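PDB 3OAJ: putative ring-cleaving dioxygenase MhqO, which is a putative iron-dependent extradiol ring-cleavage dioxygenase that may contribute to the degradation of aromatic compounds. Local coordinates for residues Ile109-Phe112 with Val117-Asp120; Met92-Lys97 with Gly143-Asp148; Ala168-Asn173 with Ile255-His260. All blocks are in the same frame, centred on the assembly; numbering follows the deposited sequence.

Contact 1 (Ile109-Phe112 with Val117-Asp120)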
loop_
_atom_site.group_PDB
_atom_site.type_symbol
_atom_site.label_atom_id
_atom_site.label_comp_id
_atom_site.label_asym_id
_atom_site.label_seq_id
_atom_site.Cartn_x
_atom_site.Cartn_y
_atom_site.Cartn_z
ATOM N N ILE A 109 6.539 -4.458 19.533
ATOM C CA ILE A 109 5.315 -5.062 20.080
ATOM C C ILE A 109 5.215 -6.499 19.610
ATOM O O ILE A 109 5.822 -6.877 18.612
ATOM C CB ILE A 109 4.034 -4.257 19.695
ATOM C CG1 ILE A 109 3.711 -4.379 18.197
ATOM C CG2 ILE A 109 4.146 -2.796 20.111
ATOM C CD1 ILE A 109 2.681 -5.461 17.875
ATOM N N GLU A 110 4.445 -7.297 20.338
ATOM C CA GLU A 110 4.207 -8.681 19.952
ATOM C C GLU A 110 2.722 -8.903 19.796
ATOM O O GLU A 110 1.948 -8.435 20.619
ATOM C CB GLU A 110 4.758 -9.647 21.018
ATOM C CG GLU A 110 4.543 -11.128 20.673
ATOM C CD GLU A 110 5.445 -12.084 21.436
ATOM O OE1 GLU A 110 6.236 -11.625 22.286
ATOM O OE2 GLU A 110 5.368 -13.306 21.165
ATOM N N ARG A 111 2.332 -9.593 18.728
ATOM C CA ARG A 111 0.980 -10.170 18.664
ATOM C C ARG A 111 0.990 -11.428 17.816
ATOM O O ARG A 111 1.790 -11.557 16.898
ATOM C CB ARG A 111 -0.059 -9.159 18.159
ATOM C CG ARG A 111 0.120 -8.715 16.725
ATOM C CD ARG A 111 -0.914 -7.655 16.335
ATOM N NE ARG A 111 -0.868 -7.372 14.905
ATOM C CZ ARG A 111 -0.011 -6.548 14.306
ATOM N NH1 ARG A 111 0.906 -5.853 14.986
ATOM N NH2 ARG A 111 -0.096 -6.411 12.994
ATOM N N PHE A 112 0.083 -12.349 18.130
ATOM C CA PHE A 112 -0.002 -13.634 17.434
ATOM C C PHE A 112 1.351 -14.350 17.316
ATOM O O PHE A 112 1.639 -14.987 16.305
ATOM C CB PHE A 112 -0.671 -13.476 16.055
ATOM C CG PHE A 112 -2.116 -13.034 16.113
ATOM C CD1 PHE A 112 -3.149 -13.961 16.315
ATOM C CD2 PHE A 112 -2.447 -11.697 15.945
ATOM C CE1 PHE A 112 -4.486 -13.551 16.350
ATOM C CE2 PHE A 112 -3.770 -11.271 15.982
ATOM C CZ PHE A 112 -4.799 -12.207 16.195
ATOM N N VAL A 117 8.350 -4.354 14.683
ATOM C CA VAL A 117 8.948 -3.044 14.899
ATOM C C VAL A 117 7.946 -2.016 14.373
ATOM O O VAL A 117 7.578 -2.056 13.187
ATOM C CB VAL A 117 10.299 -2.912 14.150
ATOM C CG1 VAL A 117 10.881 -1.495 14.273
ATOM C CG2 VAL A 117 11.295 -3.928 14.690
ATOM N N GLU A 118 7.501 -1.117 15.250
ATOM C CA GLU A 118 6.533 -0.071 14.909
ATOM C C GLU A 118 7.253 1.249 14.767
ATOM O O GLU A 118 8.045 1.612 15.616
ATOM C CB GLU A 118 5.459 0.055 15.999
ATOM C CG GLU A 118 4.753 -1.254 16.349
ATOM C CD GLU A 118 3.789 -1.697 15.275
ATOM O OE1 GLU A 118 3.076 -0.843 14.685
ATOM O OE2 GLU A 118 3.754 -2.912 15.012
ATOM N N PHE A 119 6.931 1.990 13.712
ATOM C CA PHE A 119 7.500 3.316 13.488
ATOM C C PHE A 119 6.608 4.110 12.537
ATOM O O PHE A 119 5.777 3.530 11.827
ATOM C CB PHE A 119 8.927 3.217 12.931
ATOM C CG PHE A 119 9.031 2.419 11.648
ATOM C CD1 PHE A 119 8.964 1.025 11.658
ATOM C CD2 PHE A 119 9.208 3.071 10.428
ATOM C CE1 PHE A 119 9.079 0.272 10.479
ATOM C CE2 PHE A 119 9.323 2.340 9.248
ATOM C CZ PHE A 119 9.263 0.931 9.265
ATOM N N ASP A 120 6.788 5.427 12.521
ATOM C CA ASP A 120 6.066 6.272 11.581
ATOM C C ASP A 120 6.964 6.717 10.440
ATOM O O ASP A 120 8.180 6.857 10.608
ATOM C CB ASP A 120 5.511 7.526 12.282
ATOM C CG ASP A 120 4.300 7.247 13.162
ATOM O OD1 ASP A 120 3.794 6.098 13.178
ATOM O OD2 ASP A 120 3.827 8.202 13.828
#
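A chi1 of 70° turns the CG1 branch of Ile109 to the carboxylate of Glu118, while CG2, anti to the carbonyl carbon, is left beside the glutamate's CG; Glu118, bent at chi2 (-73°), folds its carboxylate back beside the isoleucine. Ile109 CG1 is 3.5 Å from Glu118 OE2 and 3.8 Å from Glu118 CG; Ile109 CG2 adds a looser touch on Glu118 CG at 4.1 Å. The aliphatic part of the glutamate is thus packed against the isoleucine, and one carboxylate oxygen rests on a methylene. Arg111, extended from CG to NE, reaches the same place from further along its strand. Its NH1 stands 4.1 Å from Glu118 OE2, which lies at the guanidinium edge, with the two group planes 63° apart. The pairing is at most a long-range electrostatic attraction, without a hydrogen bond. The firmer partners of Arg111 are Asp200 and Glu128, salt-bridged to NH2, while Tyr116 and Phe186 make cation-pi contacts with it. Glu128 also brings a like charge close to Glu118 OE2, which the nearby arginine may offset. Backbone bonds of Ile109 to Tyr116 and of Glu118 to Thr107 tie the strands together. The contact lies across the antiparallel hairpin 107-111/114-120 of the first vicinal oxygen chelate (VOC) beta-alpha-beta-beta-beta module, at one edge of a sheet built from both VOC ranges; through Asp200, Arg111 reaches a strand of the second.

Contact 2 (Met92-Lys97 with Gly143-Asp148); sequences MAFWEK and GEVTPD
Phe94 and Trp95, neighbours on helix 92-101, reach the 143-148 loop with different rotamers. In Phe94, CG is anti to the backbone N (chi1 171°), which carries the ring out to the loop and brings CZ to 3.7 Å from the carbonyl oxygen Glu144 O and to 4.1 Å from Val145 CG2. Trp95 instead has CG anti to its carbonyl carbon (chi1 -70°), and the far, six-membered end of the indole meets the valine: Trp95 CZ2 lies 4.1 Å from Val145 CG1, and Trp95 CH2 is 4.2 Å from Val145 CG2. Phe94 turns an edge to one face of the indole, CD2 3.6 Å above the plane and offset toward its rim. Helix 92-101 is the helix of the first VOC beta-alpha-beta-beta-beta module, and the contact packs the connection from strand 126-131 to strand 153-160 against it. Val145 CG2 touches both rings and CG1 the indole. Trp95 NE1 is satisfied by the backbone oxygen of Val149, which helps to fix the indole's rotation, and Glu144 turns its carboxylate to a salt bridge with Lys101. Within the loop, Thr146 OG1 donates a short hydrogen bond of 2.5 Å to Asp148 OD1.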
loop_
_atom_site.group_PDB
_atom_site.type_symbol
_atom_site.label_atom_id
_atom_site.label_comp_id
_atom_site.label_asym_id
_atom_site.label_seq_id
_atom_site.Cartn_x
_atom_site.Cartn_y
_atom_site.Cartn_z
ATOM N N MET A 92 15.396 -8.501 11.402
ATOM C CA MET A 92 14.875 -7.465 12.292
ATOM C C MET A 92 15.958 -6.492 12.771
ATOM O O MET A 92 15.748 -5.275 12.737
ATOM C CB MET A 92 14.119 -8.078 13.475
ATOM C CG MET A 92 13.290 -7.077 14.251
ATOM S SD MET A 92 12.109 -6.245 13.174
ATOM C CE MET A 92 10.742 -7.408 13.212
ATOM N N ALA A 93 17.108 -7.028 13.206
ATOM C CA ALA A 93 18.209 -6.196 13.708
ATOM C C ALA A 93 18.791 -5.269 12.658
ATOM O O ALA A 93 19.292 -4.193 13.002
ATOM C CB ALA A 93 19.316 -7.051 14.331
ATOM N N PHE A 94 18.768 -5.688 11.400
ATOM C CA PHE A 94 19.242 -4.811 10.339
ATOM C C PHE A 94 18.377 -3.554 10.350
ATOM O O PHE A 94 18.901 -2.444 10.318
ATOM C CB PHE A 94 19.179 -5.487 8.968
ATOM C CG PHE A 94 19.450 -4.539 7.833
ATOM C CD1 PHE A 94 20.756 -4.265 7.444
ATOM C CD2 PHE A 94 18.408 -3.881 7.172
ATOM C CE1 PHE A 94 21.028 -3.388 6.407
ATOM C CE2 PHE A 94 18.686 -2.984 6.130
ATOM C CZ PHE A 94 19.994 -2.732 5.750
ATOM N N TRP A 95 17.060 -3.752 10.406
ATOM C CA TRP A 95 16.111 -2.646 10.349
ATOM C C TRP A 95 16.115 -1.782 11.588
ATOM O O TRP A 95 16.036 -0.550 11.482
ATOM C CB TRP A 95 14.722 -3.191 10.009
ATOM C CG TRP A 95 14.743 -3.644 8.596
ATOM C CD1 TRP A 95 14.838 -4.937 8.129
ATOM C CD2 TRP A 95 14.782 -2.800 7.438
ATOM N NE1 TRP A 95 14.907 -4.938 6.761
ATOM C CE2 TRP A 95 14.891 -3.645 6.307
ATOM C CE3 TRP A 95 14.759 -1.404 7.247
ATOM C CZ2 TRP A 95 14.944 -3.142 4.995
ATOM C CZ3 TRP A 95 14.821 -0.908 5.951
ATOM C CH2 TRP A 95 14.897 -1.774 4.842
ATOM N N GLU A 96 16.249 -2.411 12.755
ATOM C CA GLU A 96 16.312 -1.650 13.994
ATOM C C GLU A 96 17.537 -0.739 14.002
ATOM O O GLU A 96 17.411 0.462 14.291
ATOM C CB GLU A 96 16.284 -2.578 15.206
ATOM C CG GLU A 96 14.911 -3.201 15.413
ATOM C CD GLU A 96 14.866 -4.323 16.429
ATOM O OE1 GLU A 96 15.904 -4.950 16.715
ATOM O OE2 GLU A 96 13.755 -4.607 16.909
ATOM N N LYS A 97 18.705 -1.296 13.664
ATOM C CA LYS A 97 19.945 -0.491 13.649
ATOM C C LYS A 97 19.885 0.594 12.558
ATOM O O LYS A 97 20.371 1.716 12.756
ATOM C CB LYS A 97 21.211 -1.356 13.502
ATOM C CG LYS A 97 21.470 -2.326 14.645
ATOM C CD LYS A 97 21.688 -1.665 15.978
ATOM C CE LYS A 97 22.153 -2.708 16.997
ATOM N NZ LYS A 97 22.761 -2.066 18.181
ATOM N N GLY A 143 21.649 1.339 -1.545
ATOM C CA GLY A 143 22.453 1.630 -0.364
ATOM C C GLY A 143 22.920 0.338 0.284
ATOM O O GLY A 143 23.431 -0.559 -0.395
ATOM N N GLU A 144 22.731 0.237 1.597
ATOM C CA GLU A 144 23.106 -0.958 2.351
ATOM C C GLU A 144 22.021 -2.043 2.313
ATOM O O GLU A 144 22.206 -3.129 2.861
ATOM C CB GLU A 144 23.424 -0.597 3.812
ATOM C CG GLU A 144 24.759 0.135 4.012
ATOM C CD GLU A 144 25.060 0.457 5.474
ATOM O OE1 GLU A 144 24.464 -0.173 6.382
ATOM O OE2 GLU A 144 25.917 1.338 5.718
ATOM N N VAL A 145 20.898 -1.764 1.659
ATOM C CA VAL A 145 19.787 -2.732 1.650
ATOM C C VAL A 145 20.050 -3.793 0.576
ATOM O O VAL A 145 20.111 -3.480 -0.616
ATOM C CB VAL A 145 18.402 -2.052 1.453
ATOM C CG1 VAL A 145 17.259 -3.072 1.592
ATOM C CG2 VAL A 145 18.208 -0.932 2.469
ATOM N N THR A 146 20.203 -5.039 1.017
ATOM C CA THR A 146 20.575 -6.169 0.170
ATOM C C THR A 146 19.495 -7.263 0.276
ATOM O O THR A 146 18.686 -7.240 1.189
ATOM C CB THR A 146 21.951 -6.730 0.592
ATOM O OG1 THR A 146 21.945 -6.945 1.997
ATOM C CG2 THR A 146 23.075 -5.744 0.287
ATOM N N PRO A 147 19.476 -8.230 -0.661
ATOM C CA PRO A 147 18.343 -9.167 -0.718
ATOM C C PRO A 147 18.113 -9.983 0.554
ATOM O O PRO A 147 16.982 -10.419 0.810
ATOM C CB PRO A 147 18.694 -10.070 -1.912
ATOM C CG PRO A 147 19.557 -9.213 -2.769
ATOM C CD PRO A 147 20.380 -8.391 -1.815
ATOM N N ASP A 148 19.158 -10.155 1.364
ATOM C CA ASP A 148 19.056 -10.949 2.580
ATOM C C ASP A 148 18.281 -10.223 3.677
ATOM O O ASP A 148 17.831 -10.845 4.636
ATOM C CB ASP A 148 20.450 -11.432 3.052
ATOM C CG ASP A 148 21.406 -10.288 3.343
ATOM O OD1 ASP A 148 21.167 -9.163 2.879
ATOM O OD2 ASP A 148 22.423 -10.508 4.036
#

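Contact 3 (Ala168-Asn173 with Ile255-His260); sequences ADLLEN and IYFREH. With SO4 (sulfate ion), chain D.
One methyl group, Leu170 CD2, makes the closest approaches from helix 164-174 both to strand 253-258 and to the turn that follows it, and its nearest neighbour is the aliphatic part of a buried glutamate. Leu170 CD2 lies 3.5 Å from Glu259 CB and 4.0 Å from Glu259 CG. The same methyl meets the edge of the Phe257 ring, near its plane, with CE2 4.1 Å from Leu170 CD2. Leu170 extends toward the strand with CG opposite its backbone N (chi1 171°). In Glu259, chi1 (61°) tucks CG between N and C of the backbone, and the fold at chi2 (81°) brings the carboxylate to its polar partners: Thr167 OG1 and Gly261 N at OE2, Ile263 N at OE1. Tyr241 packs edge-to-face on Phe257 and also touches Leu170 and Glu259. Further along the strand, Tyr256 OH donates a 2.8 Å hydrogen bond to sulfate O1; the ion, probably from the crystallisation liquor, is bound by Thr13 as well. Phe257 lies about 7 Å, side chain to side chain, from the metal ligand Glu266. Residues 168-173 thus meet 255-260 through apolar groups, with a polar tie beside them through Thr167 of the same helix; the three hydrogen bonds satisfy the buried carboxylate and would probably favour its charged form.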
loop_
_atom_site.group_PDB
_atom_site.type_symbol
_atom_site.label_atom_id
_atom_site.label_comp_id
_atom_site.label_asym_id
_atom_site.label_seq_id
_atom_site.Cartn_x
_atom_site.Cartn_y
_atom_site.Cartn_z
ATOM N N ALA A 168 -15.464 -7.754 9.194
ATOM C CA ALA A 168 -15.053 -9.155 9.347
ATOM C C ALA A 168 -15.850 -10.069 8.430
ATOM O O ALA A 168 -15.290 -10.963 7.791
ATOM C CB ALA A 168 -15.195 -9.617 10.805
ATOM N N ASP A 169 -17.159 -9.840 8.388
ATOM C CA ASP A 169 -18.079 -10.631 7.579
ATOM C C ASP A 169 -17.670 -10.499 6.102
ATOM O O ASP A 169 -17.551 -11.493 5.377
ATOM C CB ASP A 169 -19.505 -10.119 7.831
ATOM C CG ASP A 169 -20.587 -10.982 7.198
ATOM O OD1 ASP A 169 -20.383 -12.190 6.977
ATOM O OD2 ASP A 169 -21.682 -10.429 6.951
ATOM N N LEU A 170 -17.391 -9.270 5.671
ATOM C CA LEU A 170 -16.893 -9.021 4.318
ATOM C C LEU A 170 -15.580 -9.764 4.015
ATOM O O LEU A 170 -15.456 -10.452 3.001
ATOM C CB LEU A 170 -16.718 -7.517 4.105
ATOM C CG LEU A 170 -16.010 -7.049 2.840
ATOM C CD1 LEU A 170 -16.735 -7.478 1.544
ATOM C CD2 LEU A 170 -15.866 -5.540 2.878
ATOM N N LEU A 171 -14.586 -9.617 4.889
ATOM C CA LEU A 171 -13.297 -10.257 4.665
ATOM C C LEU A 171 -13.415 -11.772 4.588
ATOM O O LEU A 171 -12.846 -12.404 3.679
ATOM C CB LEU A 171 -12.335 -9.857 5.780
ATOM C CG LEU A 171 -11.845 -8.409 5.731
ATOM C CD1 LEU A 171 -11.115 -8.056 7.016
ATOM C CD2 LEU A 171 -10.966 -8.160 4.489
ATOM N N GLU A 172 -14.125 -12.365 5.546
ATOM C CA GLU A 172 -14.171 -13.828 5.645
ATOM C C GLU A 172 -15.143 -14.440 4.641
ATOM O O GLU A 172 -14.794 -15.363 3.900
ATOM C CB GLU A 172 -14.552 -14.261 7.060
ATOM C CG GLU A 172 -14.409 -15.770 7.266
ATOM C CD GLU A 172 -14.659 -16.205 8.696
ATOM O OE1 GLU A 172 -14.732 -15.335 9.592
ATOM O OE2 GLU A 172 -14.761 -17.430 8.930
ATOM N N ASN A 173 -16.356 -13.911 4.608
ATOM C CA ASN A 173 -17.463 -14.609 3.961
ATOM C C ASN A 173 -17.759 -14.159 2.538
ATOM O O ASN A 173 -18.371 -14.898 1.776
ATOM C CB ASN A 173 -18.700 -14.575 4.864
ATOM C CG ASN A 173 -18.400 -15.117 6.249
ATOM O OD1 ASN A 173 -17.789 -16.189 6.385
ATOM N ND2 ASN A 173 -18.800 -14.383 7.280
ATOM N N ILE A 255 -11.603 -1.056 -9.664
ATOM C CA ILE A 255 -12.949 -0.731 -9.182
ATOM C C ILE A 255 -12.841 -0.412 -7.703
ATOM O O ILE A 255 -11.963 -0.936 -7.008
ATOM C CB ILE A 255 -13.973 -1.871 -9.410
ATOM C CG1 ILE A 255 -13.524 -3.180 -8.732
ATOM C CG2 ILE A 255 -14.164 -2.097 -10.910
ATOM C CD1 ILE A 255 -14.535 -4.324 -8.860
ATOM N N TYR A 256 -13.737 0.450 -7.238
ATOM C CA TYR A 256 -13.731 0.917 -5.838
ATOM C C TYR A 256 -15.086 0.709 -5.173
ATOM O O TYR A 256 -16.135 0.881 -5.801
ATOM C CB TYR A 256 -13.379 2.414 -5.761
ATOM C CG TYR A 256 -12.086 2.802 -6.462
ATOM C CD1 TYR A 256 -10.881 2.885 -5.762
ATOM C CD2 TYR A 256 -12.067 3.061 -7.841
ATOM C CE1 TYR A 256 -9.688 3.237 -6.419
ATOM C CE2 TYR A 256 -10.898 3.412 -8.501
ATOM C CZ TYR A 256 -9.710 3.492 -7.789
ATOM O OH TYR A 256 -8.540 3.841 -8.444
ATOM N N PHE A 257 -15.054 0.389 -3.883
ATOM C CA PHE A 257 -16.279 0.343 -3.083
ATOM C C PHE A 257 -15.959 0.661 -1.641
ATOM O O PHE A 257 -14.960 0.159 -1.096
ATOM C CB PHE A 257 -17.006 -1.006 -3.213
ATOM C CG PHE A 257 -16.260 -2.195 -2.652
ATOM C CD1 PHE A 257 -15.221 -2.790 -3.364
ATOM C CD2 PHE A 257 -16.660 -2.782 -1.434
ATOM C CE1 PHE A 257 -14.559 -3.928 -2.862
ATOM C CE2 PHE A 257 -16.006 -3.911 -0.931
ATOM C CZ PHE A 257 -14.963 -4.485 -1.648
ATOM N N ARG A 258 -16.786 1.517 -1.040
ATOM C CA ARG A 258 -16.636 1.801 0.383
ATOM C C ARG A 258 -17.355 0.740 1.177
ATOM O O ARG A 258 -18.538 0.446 0.928
ATOM C CB ARG A 258 -17.162 3.193 0.747
ATOM C CG ARG A 258 -16.631 3.623 2.122
ATOM C CD ARG A 258 -16.683 5.091 2.327
ATOM N NE ARG A 258 -15.854 5.850 1.397
ATOM C CZ ARG A 258 -14.601 6.237 1.622
ATOM N NH1 ARG A 258 -13.966 5.902 2.752
ATOM N NH2 ARG A 258 -13.977 6.974 0.707
ATOM N N GLU A 259 -16.641 0.108 2.108
ATOM C CA GLU A 259 -17.275 -0.968 2.859
ATOM C C GLU A 259 -18.015 -0.407 4.074
ATOM O O GLU A 259 -18.008 0.816 4.294
ATOM C CB GLU A 259 -16.287 -2.107 3.140
ATOM C CG GLU A 259 -15.051 -1.755 3.962
ATOM C CD GLU A 259 -15.337 -1.718 5.448
ATOM O OE1 GLU A 259 -14.985 -0.706 6.078
ATOM O OE2 GLU A 259 -15.950 -2.671 5.977
ATOM N N HIS A 260 -18.708 -1.273 4.818
ATOM C CA HIS A 260 -19.642 -0.774 5.834
ATOM C C HIS A 260 -18.957 -0.142 7.043
ATOM O O HIS A 260 -19.564 0.676 7.734
ATOM C CB HIS A 260 -20.631 -1.858 6.277
ATOM C CG HIS A 260 -21.387 -2.490 5.148
ATOM N ND1 HIS A 260 -21.907 -1.765 4.094
ATOM C CD2 HIS A 260 -21.697 -3.784 4.897
ATOM C CE1 HIS A 260 -22.525 -2.581 3.259
ATOM N NE2 HIS A 260 -22.420 -3.812 3.728
HETATM S S SO4 D . -5.239 4.119 -7.192
HETATM O O1 SO4 D . -6.491 4.807 -6.883
HETATM O O2 SO4 D . -4.441 4.818 -8.181
HETATM O O3 SO4 D . -4.435 3.894 -5.990
HETATM O O4 SO4 D . -5.599 2.834 -7.799
#

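Contacts 1 and 2 are neighbours, about 17 Å between centres, and contact 1 is nested in the chain loop closed by contact 2; they meet where Val117 of the hairpin packs on Glu96 of helix 92-101. Contact 3 belongs to the second VOC range, with its centre about 35 Å from that of contact 2 and on the opposite side of the chain's centre. It is the buried one of the three, and the one near the metal site. Contacts 1 and 2 are only partly buried. Their chemistry differs accordingly: charges mingle with aliphatic carbon in the hairpin, aromatic rings receive a loop in contact 2, and contact 3 is a methyl contact beside a buried carboxylate whose oxygens are hydrogen-bonded, one of them to the same helix.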